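Local coordinates for protein Methylcobalamin\: coenzyme M methyltransferase (Methanosarcina mazei, PDB 4AY7) that transfers the methyl group of a methylated corrinoid to coenzyme M, a zinc-dependent step of methanogenesis, at residues V148-G153 / G203-A208. Sequence-based numbering, arbitrary orientation.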
loop_
_atom_site.group_PDB
_atom_site.type_symbol
_atom_site.label_atom_id
_atom_site.label_comp_id
_atom_site.label_asym_id
_atom_site.label_seq_id
_atom_site.Cartn_x
_atom_site.Cartn_y
_atom_site.Cartn_z
ATOM N N VAL A 148 -5.826 -17.841 -2.967
ATOM C CA VAL A 148 -5.052 -16.699 -3.401
ATOM C C VAL A 148 -5.350 -15.553 -2.482
ATOM O O VAL A 148 -6.541 -15.262 -2.231
ATOM C CB VAL A 148 -5.442 -16.324 -4.811
ATOM C CG1 VAL A 148 -4.669 -15.109 -5.292
ATOM C CG2 VAL A 148 -5.182 -17.496 -5.718
ATOM N N PRO A 149 -4.320 -14.866 -2.013
ATOM C CA PRO A 149 -4.570 -13.760 -1.098
ATOM C C PRO A 149 -4.970 -12.455 -1.836
ATOM O O PRO A 149 -4.489 -12.199 -2.910
ATOM C CB PRO A 149 -3.223 -13.595 -0.410
ATOM C CG PRO A 149 -2.220 -13.928 -1.448
ATOM C CD PRO A 149 -2.870 -15.040 -2.273
ATOM N N ILE A 150 -5.786 -11.630 -1.200
ATOM C CA ILE A 150 -6.248 -10.361 -1.696
ATOM C C ILE A 150 -5.687 -9.339 -0.769
ATOM O O ILE A 150 -5.878 -9.424 0.426
ATOM C CB ILE A 150 -7.785 -10.241 -1.715
ATOM C CG1 ILE A 150 -8.374 -11.321 -2.600
ATOM C CG2 ILE A 150 -8.221 -8.828 -2.171
ATOM C CD1 ILE A 150 -9.893 -11.295 -2.637
ATOM N N VAL A 151 -4.888 -8.447 -1.339
ATOM C CA VAL A 151 -4.339 -7.318 -0.627
ATOM C C VAL A 151 -5.168 -6.020 -0.904
ATOM O O VAL A 151 -5.319 -5.590 -2.033
ATOM C CB VAL A 151 -2.914 -7.071 -1.084
ATOM C CG1 VAL A 151 -2.377 -5.901 -0.285
ATOM C CG2 VAL A 151 -2.045 -8.335 -0.862
ATOM N N GLY A 152 -5.735 -5.459 0.142
ATOM C CA GLY A 152 -6.399 -4.219 0.097
ATOM C C GLY A 152 -5.477 -3.075 0.412
ATOM O O GLY A 152 -5.011 -2.937 1.514
ATOM N N GLY A 153 -5.327 -2.186 -0.554
ATOM C CA GLY A 153 -4.510 -1.005 -0.416
ATOM C C GLY A 153 -5.301 0.211 -0.082
ATOM O O GLY A 153 -6.476 0.359 -0.532
ATOM N N GLY A 203 -13.321 -9.488 2.149
ATOM C CA GLY A 203 -12.504 -10.617 1.735
ATOM C C GLY A 203 -10.985 -10.391 1.595
ATOM O O GLY A 203 -10.263 -11.344 1.264
ATOM N N ALA A 204 -10.490 -9.176 1.918
ATOM C CA ALA A 204 -9.040 -8.877 1.928
ATOM C C ALA A 204 -8.388 -9.634 3.059
ATOM O O ALA A 204 -8.924 -9.740 4.171
ATOM C CB ALA A 204 -8.734 -7.371 2.083
ATOM N N ASP A 205 -7.200 -10.128 2.767
ATOM C CA ASP A 205 -6.388 -10.940 3.699
ATOM C C ASP A 205 -5.298 -10.138 4.374
ATOM O O ASP A 205 -4.861 -10.474 5.500
ATOM C CB ASP A 205 -5.744 -12.106 2.929
ATOM C CG ASP A 205 -6.800 -13.050 2.319
ATOM O OD1 ASP A 205 -7.664 -13.647 3.037
ATOM O OD2 ASP A 205 -6.847 -13.115 1.089
ATOM N N VAL A 206 -4.802 -9.143 3.641
ATOM C CA VAL A 206 -3.780 -8.241 4.113
ATOM C C VAL A 206 -4.286 -6.840 3.826
ATOM O O VAL A 206 -4.819 -6.631 2.741
ATOM C CB VAL A 206 -2.496 -8.513 3.302
ATOM C CG1 VAL A 206 -1.423 -7.475 3.659
ATOM C CG2 VAL A 206 -2.015 -9.926 3.547
ATOM N N ILE A 207 -4.087 -5.882 4.724
ATOM C CA ILE A 207 -4.367 -4.484 4.426
ATOM C C ILE A 207 -2.990 -3.881 4.393
ATOM O O ILE A 207 -2.308 -3.979 5.390
ATOM C CB ILE A 207 -5.283 -3.726 5.456
ATOM C CG1 ILE A 207 -6.590 -4.509 5.573
ATOM C CG2 ILE A 207 -5.451 -2.266 5.012
ATOM C CD1 ILE A 207 -7.410 -4.570 4.249
ATOM N N ALA A 208 -2.647 -3.256 3.272
ATOM C CA ALA A 208 -1.442 -2.496 3.075
ATOM C C ALA A 208 -1.681 -1.002 2.952
ATOM O O ALA A 208 -2.367 -0.509 1.996
ATOM C CB ALA A 208 -0.749 -2.992 1.828
#
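Val151 and Val206 lie side by side and point the same way from neighbouring parallel strands of the TIM barrel, CG2 of Val151 standing 4.2 Å from CB of Val206. The other branch of Val151, CG1, is anti to the backbone N (chi1 -179°), which carries it on to Ala208, 3.9 Å from its CB. This row faces the barrel interior, where Leu23 of helix 15-24 lies against Val206 and Val36 against Ala208; the side chain of Ala208 is about 6 Å from that of the zinc ligand His246. On the opposite face the sheet meets its helices: Ile150 packs on helix 130-144, and Ile207 on helix 178-202, within the helical connection between the two strands. Gly152, paired with Ile207, brings no side chain to this face. The methyl CB of Ala204 comes 4.1 Å from Gly152 N; a CB on Gly152 would crowd that methyl and CD1 of Ile207. The parallel ladder runs from Gly152 N to Val206 O and from Ala208 N to Gly152 O, both 3.0 Å. At the entry to the strands, Ile150 O receives Asp205 N at 2.8 Å, in the carbonyl plane, together with a weak bond from Val206 N. Asp205 completes this end with its side chain: CG sits beside its own backbone N (chi1 -62°), bringing OD2 over to the N-H of Ile150. The same oxygen forms a salt bridge with Arg141, which also bonds to the carbonyl oxygens of Val148 and Gly203. An alanine in place of Asp205 would probably leave the Ile150 N-H without its acceptor and Arg141 without its carboxylate mate. The N-H of Ile150 meets the anti lone pair of Asp205 OD2 at 2.9 Å, with an angle of 158° at the hydrogen.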